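Long-range contacts in alpha-L-arabinofuranosidase B (Aspergillus kawachii, PDB 6SXT), which hydrolyses terminal non-reducing alpha-L-arabinofuranosyl residues from arabinan, arabinogalactan and arabinoxylan, contributing to the breakdown of plant hemicellulose: residues I398-F403 with L435-Y440; F403-N408 with N450-A455. One frame throughout, in Å; residues are numbered along the deposited sequence.

Overall arrangement
Both interactions lie in the arabinose-binding domain, a beta-trefoil, and they share Phe403, whose ring serves interaction 1 while its carbonyl serves interaction 2. Their centres are 8 Å apart. Strands 396-401 and 404-409 form one antiparallel hairpin: Leu406 N lies 2.8 Å from Arg399 O, probably a hydrogen bond, and Leu405 CD2 packs 3.7 Å from His400 CB. From this hairpin interaction 1 reaches strand 433-437 and the turn after it, and interaction 2 reaches strand 451-455. His400, Asn402 and Phe403, all substrate-binding residues, hold a diethylene glycol molecule, probably from the crystallisation liquor, so interaction 1 borders a sugar-binding pocket, distinct from the catalytic centre in the other domain.

Interaction 1 (I398-F403 with L435-Y440); sequences IRHYNF and LRSWSY
A side-chain contact of one histidine, two serines and two aromatic rings joins the end of strand 396-401 and its hairpin turn to the end of strand 433-437 and the turn that follows, within the beta-trefoil arabinose-binding domain. The backbones stay well apart, with the CA atoms of His400 and Ser437 8.4 Å from each other, so side chains bridge the interval. His400 carries the polar half. Its CG sits between the backbone N and the carbonyl carbon (chi1 65°), and the ring reaches across with NE2 leading. NE2 donates to Ser439 OG over 3.0 Å, a moderately bent bond (146°) whose acceptor lies almost in the imidazole plane. Ser437 OG is also near, 3.3 Å from His400 NE2. That hydroxyl accepts from Tyr440 N at 3.0 Å, an ST motif that ties the turn together, and donates to a water 2.7 Å from Ser437 OG.

The apolar half is a T-shaped pair. The edge of Phe403, through CE1 and CZ, points at one face of Tyr440, with CE1 3.5 Å above the phenol plane and displaced toward its CD2-CE2 rim; the two planes meet at 81°. His400 CE1 lies 3.5 Å from Tyr440 CD1 and completes the aromatic cluster. Beyond it, Tyr440 touches Ser125 and Pro126 of the catalytic domain, while Phe403 makes a cation-pi contact with Arg443.

His400 and Phe403 both bind substrate, and here His400 ND1 and Phe403 N hold a di(hydroxyethyl)ether molecule, probably from the crystallisation liquor. Because NE2 donates its N-H to Ser439 OG, that bond and the Tyr440 ring probably fix the imidazole's rotation and leave ND1 turned to the sugar site.

Interaction 2 (F403-N408 with N450-A455); sequences FELLLN and NVLYAA. With SO4 (sulfate ion), chain F.
Phe403 O accepts from Ala454 N at 2.8 Å, and the CB of Tyr453 crowds the same carbonyl oxygen at 3.3 Å. The oxygen also lies at the edge of the Tyr453 ring, near its plane. A second backbone bond, Leu405 N to Leu452 O at 3.0 Å, is straighter (165°). The two bonds flank Glu404 and Tyr453, which form a single antiparallel bridge. The strands diverge at once, their directions 122° apart, and from Leu406 on the first strand has left its partner.

On one side of the bridge, Leu405 lies over the backbone of Leu452 to Ala454: CD1 meets Leu452 CB at 3.7 Å, and CD2 approaches Ala454 CB. On the other, Glu404 passes by Tyr453. Its CG, anti to the backbone N (chi1 -176°), lies 3.9 Å from Tyr453 CE1; the chain runs on extended, and OE2 meets Val451 CG1. At the far end of strand 404-409, Asn408 ND2 donates to sulfate O2 over 3.3 Å, and Ala409 N binds the same ion, probably taken from the crystallisation liquor.

In the beta-trefoil the bridge joins two hairpins, 396-401 with 404-409 and 444-448 with 451-455. Leu405 is packed among Ile398, His400, Phe445 and Val355, and the substrate-binding Leu452 among His447, Val355 and Thr357, whereas Tyr453 stacks on Phe463 and touches Tyr448 of the neighbouring strand 444-448.

Interaction 1 (I398-F403 with L435-Y440)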
loop_
_atom_site.group_PDB
_atom_site.type_symbol
_atom_site.label_atom_id
_atom_site.label_comp_id
_atom_site.label_asym_id
_atom_site.label_seq_id
_atom_site.Cartn_x
_atom_site.Cartn_y
_atom_site.Cartn_z
ATOM N N ILE A 398 -12.852 -15.711 -10.144
ATOM C CA ILE A 398 -13.227 -15.236 -8.802
ATOM C C ILE A 398 -12.622 -13.836 -8.618
ATOM O O ILE A 398 -11.410 -13.673 -8.814
ATOM C CB ILE A 398 -12.754 -16.197 -7.701
ATOM C CG1 ILE A 398 -13.312 -17.616 -7.938
ATOM C CG2 ILE A 398 -13.177 -15.608 -6.368
ATOM C CD1 ILE A 398 -12.992 -18.611 -6.851
ATOM N N ARG A 399 -13.474 -12.873 -8.311
ATOM C CA ARG A 399 -13.047 -11.472 -8.071
ATOM C C ARG A 399 -13.815 -10.969 -6.874
ATOM O O ARG A 399 -14.964 -11.369 -6.612
ATOM C CB ARG A 399 -13.233 -10.619 -9.326
ATOM C CG ARG A 399 -14.690 -10.433 -9.760
ATOM C CD ARG A 399 -15.425 -9.300 -9.088
ATOM N NE ARG A 399 -14.891 -8.005 -9.431
ATOM C CZ ARG A 399 -15.070 -7.376 -10.577
ATOM N NH1 ARG A 399 -15.924 -7.847 -11.491
ATOM N NH2 ARG A 399 -14.400 -6.273 -10.861
ATOM N N HIS A 400 -13.224 -10.049 -6.130
ATOM C CA HIS A 400 -13.985 -9.371 -5.080
ATOM C C HIS A 400 -14.647 -8.106 -5.635
ATOM O O HIS A 400 -14.090 -7.414 -6.523
ATOM C CB HIS A 400 -13.126 -9.147 -3.817
ATOM C CG HIS A 400 -11.958 -8.222 -3.978
ATOM N ND1 HIS A 400 -12.113 -6.857 -3.921
ATOM C CD2 HIS A 400 -10.650 -8.498 -4.071
ATOM C CE1 HIS A 400 -10.906 -6.311 -4.012
ATOM N NE2 HIS A 400 -9.993 -7.304 -4.157
ATOM N N TYR A 401 -15.797 -7.783 -5.066
ATOM C CA TYR A 401 -16.625 -6.627 -5.439
ATOM C C TYR A 401 -17.508 -6.309 -4.250
ATOM O O TYR A 401 -18.281 -7.169 -3.775
ATOM C CB TYR A 401 -17.485 -6.978 -6.669
ATOM C CG TYR A 401 -18.163 -5.766 -7.218
ATOM C CD1 TYR A 401 -19.370 -5.330 -6.717
ATOM C CD2 TYR A 401 -17.547 -5.038 -8.213
ATOM C CE1 TYR A 401 -19.967 -4.187 -7.230
ATOM C CE2 TYR A 401 -18.132 -3.900 -8.734
ATOM C CZ TYR A 401 -19.346 -3.488 -8.233
ATOM O OH TYR A 401 -19.912 -2.358 -8.725
ATOM N N ASN A 402 -17.356 -5.108 -3.696
ATOM C CA ASN A 402 -17.970 -4.780 -2.397
ATOM C C ASN A 402 -17.565 -5.842 -1.368
ATOM O O ASN A 402 -18.312 -6.150 -0.438
ATOM C CB ASN A 402 -19.504 -4.687 -2.483
ATOM C CG ASN A 402 -19.961 -3.379 -3.086
ATOM O OD1 ASN A 402 -19.277 -2.361 -2.949
ATOM N ND2 ASN A 402 -21.087 -3.412 -3.804
ATOM N N PHE A 403 -16.373 -6.445 -1.550
ATOM C CA PHE A 403 -15.776 -7.449 -0.639
ATOM C C PHE A 403 -16.554 -8.772 -0.593
ATOM O O PHE A 403 -16.223 -9.645 0.218
ATOM C CB PHE A 403 -15.599 -6.895 0.780
ATOM C CG PHE A 403 -14.736 -5.652 0.809
ATOM C CD1 PHE A 403 -13.506 -5.624 0.170
ATOM C CD2 PHE A 403 -15.198 -4.510 1.398
ATOM C CE1 PHE A 403 -12.729 -4.467 0.188
ATOM C CE2 PHE A 403 -14.395 -3.379 1.473
ATOM C CZ PHE A 403 -13.200 -3.360 0.823
ATOM N N LEU A 435 -5.989 -17.651 1.028
ATOM C CA LEU A 435 -5.810 -16.902 -0.231
ATOM C C LEU A 435 -6.019 -15.415 0.058
ATOM O O LEU A 435 -7.150 -14.948 0.304
ATOM C CB LEU A 435 -6.829 -17.435 -1.259
ATOM C CG LEU A 435 -6.552 -18.870 -1.705
ATOM C CD1 LEU A 435 -7.690 -19.380 -2.598
ATOM C CD2 LEU A 435 -5.259 -18.924 -2.457
ATOM N N ARG A 436 -4.899 -14.671 0.112
ATOM C CA ARG A 436 -4.934 -13.252 0.497
ATOM C C ARG A 436 -5.195 -12.400 -0.746
ATOM O O ARG A 436 -4.564 -12.605 -1.743
ATOM C CB ARG A 436 -3.573 -12.879 1.101
ATOM C CG ARG A 436 -3.555 -11.516 1.773
ATOM C CD ARG A 436 -2.246 -11.206 2.485
ATOM N NE ARG A 436 -1.196 -11.131 1.501
ATOM C CZ ARG A 436 -0.259 -12.067 1.259
ATOM N NH1 ARG A 436 -0.188 -13.181 1.963
ATOM N NH2 ARG A 436 0.614 -11.898 0.260
ATOM N N SER A 437 -6.070 -11.425 -0.652
ATOM C CA SER A 437 -6.302 -10.463 -1.741
ATOM C C SER A 437 -4.994 -9.721 -2.015
ATOM O O SER A 437 -4.439 -9.152 -1.074
ATOM C CB SER A 437 -7.402 -9.540 -1.438
ATOM O OG SER A 437 -7.447 -8.453 -2.371
ATOM N N TRP A 438 -4.531 -9.688 -3.264
ATOM C CA TRP A 438 -3.380 -8.839 -3.615
ATOM C C TRP A 438 -3.735 -7.378 -3.440
ATOM O O TRP A 438 -2.917 -6.602 -2.897
ATOM C CB TRP A 438 -2.962 -9.107 -5.057
ATOM C CG TRP A 438 -1.827 -8.221 -5.464
ATOM C CD1 TRP A 438 -0.501 -8.412 -5.203
ATOM C CD2 TRP A 438 -1.939 -6.934 -6.071
ATOM N NE1 TRP A 438 0.217 -7.331 -5.627
ATOM C CE2 TRP A 438 -0.633 -6.409 -6.165
ATOM C CE3 TRP A 438 -3.008 -6.176 -6.527
ATOM C CZ2 TRP A 438 -0.376 -5.147 -6.693
ATOM C CZ3 TRP A 438 -2.760 -4.938 -7.068
ATOM C CH2 TRP A 438 -1.468 -4.402 -7.100
ATOM N N SER A 439 -4.926 -6.937 -3.865
ATOM C CA SER A 439 -5.223 -5.503 -3.891
ATOM C C SER A 439 -5.642 -5.006 -2.483
ATOM O O SER A 439 -5.441 -3.822 -2.186
ATOM C CB SER A 439 -6.242 -5.175 -4.929
ATOM O OG SER A 439 -7.458 -5.839 -4.657
ATOM N N TYR A 440 -6.195 -5.877 -1.654
ATOM C CA TYR A 440 -6.614 -5.562 -0.272
ATOM C C TYR A 440 -6.042 -6.615 0.643
ATOM O O TYR A 440 -6.728 -7.558 1.065
ATOM C CB TYR A 440 -8.143 -5.502 -0.117
ATOM C CG TYR A 440 -8.821 -4.301 -0.677
ATOM C CD1 TYR A 440 -8.994 -4.152 -2.054
ATOM C CD2 TYR A 440 -9.313 -3.300 0.173
ATOM C CE1 TYR A 440 -9.686 -3.058 -2.571
ATOM C CE2 TYR A 440 -9.962 -2.199 -0.341
ATOM C CZ TYR A 440 -10.194 -2.117 -1.691
ATOM O OH TYR A 440 -10.882 -1.039 -2.192
HETATM O O HOH W 1 -7.320 -8.937 -5.049
#

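Interaction 2 (F403-N408 with N450-A455)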
loop_
_atom_site.group_PDB
_atom_site.type_symbol
_atom_site.label_atom_id
_atom_site.label_comp_id
_atom_site.label_asym_id
_atom_site.label_seq_id
_atom_site.Cartn_x
_atom_site.Cartn_y
_atom_site.Cartn_z
ATOM N N PHE A 403 -16.373 -6.445 -1.550
ATOM C CA PHE A 403 -15.776 -7.449 -0.639
ATOM C C PHE A 403 -16.554 -8.772 -0.593
ATOM O O PHE A 403 -16.223 -9.645 0.218
ATOM C CB PHE A 403 -15.599 -6.895 0.780
ATOM C CG PHE A 403 -14.736 -5.652 0.809
ATOM C CD1 PHE A 403 -13.506 -5.624 0.170
ATOM C CD2 PHE A 403 -15.198 -4.510 1.398
ATOM C CE1 PHE A 403 -12.729 -4.467 0.188
ATOM C CE2 PHE A 403 -14.395 -3.379 1.473
ATOM C CZ PHE A 403 -13.200 -3.360 0.823
ATOM N N GLU A 404 -17.464 -8.975 -1.549
ATOM C CA GLU A 404 -18.033 -10.320 -1.799
ATOM C C GLU A 404 -17.288 -10.941 -2.983
ATOM O O GLU A 404 -16.891 -10.227 -3.941
ATOM C CB GLU A 404 -19.536 -10.239 -2.096
ATOM C CG GLU A 404 -20.126 -11.642 -2.258
ATOM C CD GLU A 404 -21.652 -11.676 -2.312
ATOM O OE1 GLU A 404 -22.256 -10.617 -2.032
ATOM O OE2 GLU A 404 -22.215 -12.793 -2.576
ATOM N N LEU A 405 -17.074 -12.250 -2.952
ATOM C CA LEU A 405 -16.431 -12.946 -4.085
ATOM C C LEU A 405 -17.515 -13.318 -5.115
ATOM O O LEU A 405 -18.488 -14.014 -4.741
ATOM C CB LEU A 405 -15.676 -14.195 -3.672
ATOM C CG LEU A 405 -14.562 -13.942 -2.628
ATOM C CD1 LEU A 405 -13.705 -15.158 -2.517
ATOM C CD2 LEU A 405 -13.725 -12.728 -2.983
ATOM N N LEU A 406 -17.261 -12.881 -6.317
ATOM C CA LEU A 406 -18.192 -13.084 -7.447
ATOM C C LEU A 406 -17.430 -13.745 -8.558
ATOM O O LEU A 406 -16.209 -13.636 -8.666
ATOM C CB LEU A 406 -18.752 -11.769 -7.955
ATOM C CG LEU A 406 -19.517 -10.890 -6.963
ATOM C CD1 LEU A 406 -19.971 -9.662 -7.706
ATOM C CD2 LEU A 406 -20.693 -11.601 -6.291
ATOM N N LEU A 407 -18.136 -14.560 -9.353
ATOM C CA LEU A 407 -17.563 -15.114 -10.568
ATOM C C LEU A 407 -17.977 -14.238 -11.743
ATOM O O LEU A 407 -19.184 -14.271 -12.139
ATOM C CB LEU A 407 -18.031 -16.570 -10.782
ATOM C CG LEU A 407 -17.497 -17.218 -12.045
ATOM C CD1 LEU A 407 -15.971 -17.348 -12.023
ATOM C CD2 LEU A 407 -18.101 -18.601 -12.236
ATOM N N ASN A 408 -17.040 -13.477 -12.294
ATOM C CA ASN A 408 -17.302 -12.492 -13.352
ATOM C C ASN A 408 -16.328 -12.695 -14.484
ATOM O O ASN A 408 -15.171 -13.188 -14.296
ATOM C CB ASN A 408 -17.249 -11.041 -12.849
ATOM C CG ASN A 408 -18.296 -10.615 -11.858
ATOM O OD1 ASN A 408 -18.068 -9.701 -11.050
ATOM N ND2 ASN A 408 -19.513 -11.175 -11.871
ATOM N N ASN A 450 -21.848 -19.829 4.521
ATOM C CA ASN A 450 -21.664 -20.596 3.281
ATOM C C ASN A 450 -21.597 -19.731 2.032
ATOM O O ASN A 450 -21.787 -20.265 0.939
ATOM C CB ASN A 450 -22.775 -21.663 3.182
ATOM C CG ASN A 450 -22.753 -22.589 4.375
ATOM O OD1 ASN A 450 -21.707 -22.860 4.950
ATOM N ND2 ASN A 450 -23.901 -23.185 4.699
ATOM N N VAL A 451 -21.208 -18.466 2.150
ATOM C CA VAL A 451 -20.972 -17.548 1.019
ATOM C C VAL A 451 -19.519 -17.044 1.141
ATOM O O VAL A 451 -19.027 -16.932 2.280
ATOM C CB VAL A 451 -21.963 -16.392 1.030
ATOM C CG1 VAL A 451 -21.718 -15.403 -0.085
ATOM C CG2 VAL A 451 -23.390 -16.959 0.980
ATOM N N LEU A 452 -18.884 -16.836 0.006
ATOM C CA LEU A 452 -17.450 -16.395 -0.006
ATOM C C LEU A 452 -17.363 -14.884 -0.061
ATOM O O LEU A 452 -17.953 -14.236 -0.885
ATOM C CB LEU A 452 -16.640 -17.011 -1.154
ATOM C CG LEU A 452 -15.896 -18.304 -0.863
ATOM C CD1 LEU A 452 -14.774 -18.143 0.186
ATOM C CD2 LEU A 452 -16.825 -19.416 -0.368
ATOM N N TYR A 453 -16.458 -14.360 0.785
ATOM C CA TYR A 453 -16.140 -12.929 0.867
ATOM C C TYR A 453 -14.613 -12.759 0.870
ATOM O O TYR A 453 -13.912 -13.729 1.078
ATOM C CB TYR A 453 -16.730 -12.309 2.135
ATOM C CG TYR A 453 -18.237 -12.426 2.229
ATOM C CD1 TYR A 453 -19.034 -11.481 1.640
ATOM C CD2 TYR A 453 -18.821 -13.514 2.865
ATOM C CE1 TYR A 453 -20.416 -11.599 1.674
ATOM C CE2 TYR A 453 -20.216 -13.657 2.869
ATOM C CZ TYR A 453 -21.004 -12.687 2.293
ATOM O OH TYR A 453 -22.383 -12.802 2.340
ATOM N N ALA A 454 -14.199 -11.531 0.601
ATOM C CA ALA A 454 -12.821 -11.086 0.916
ATOM C C ALA A 454 -12.932 -10.378 2.270
ATOM O O ALA A 454 -13.356 -9.232 2.321
ATOM C CB ALA A 454 -12.310 -10.206 -0.192
ATOM N N ALA A 455 -12.704 -11.132 3.326
ATOM C CA ALA A 455 -12.970 -10.684 4.714
ATOM C C ALA A 455 -11.647 -10.356 5.415
ATOM O O ALA A 455 -10.640 -11.065 5.209
ATOM C CB ALA A 455 -13.670 -11.755 5.501
HETATM S S SO4 F . -20.306 -11.556 -15.863
HETATM O O1 SO4 F . -20.061 -12.474 -16.921
HETATM O O2 SO4 F . -20.772 -12.201 -14.701
HETATM O O3 SO4 F . -21.346 -10.653 -16.221
HETATM O O4 SO4 F . -19.076 -10.801 -15.592
#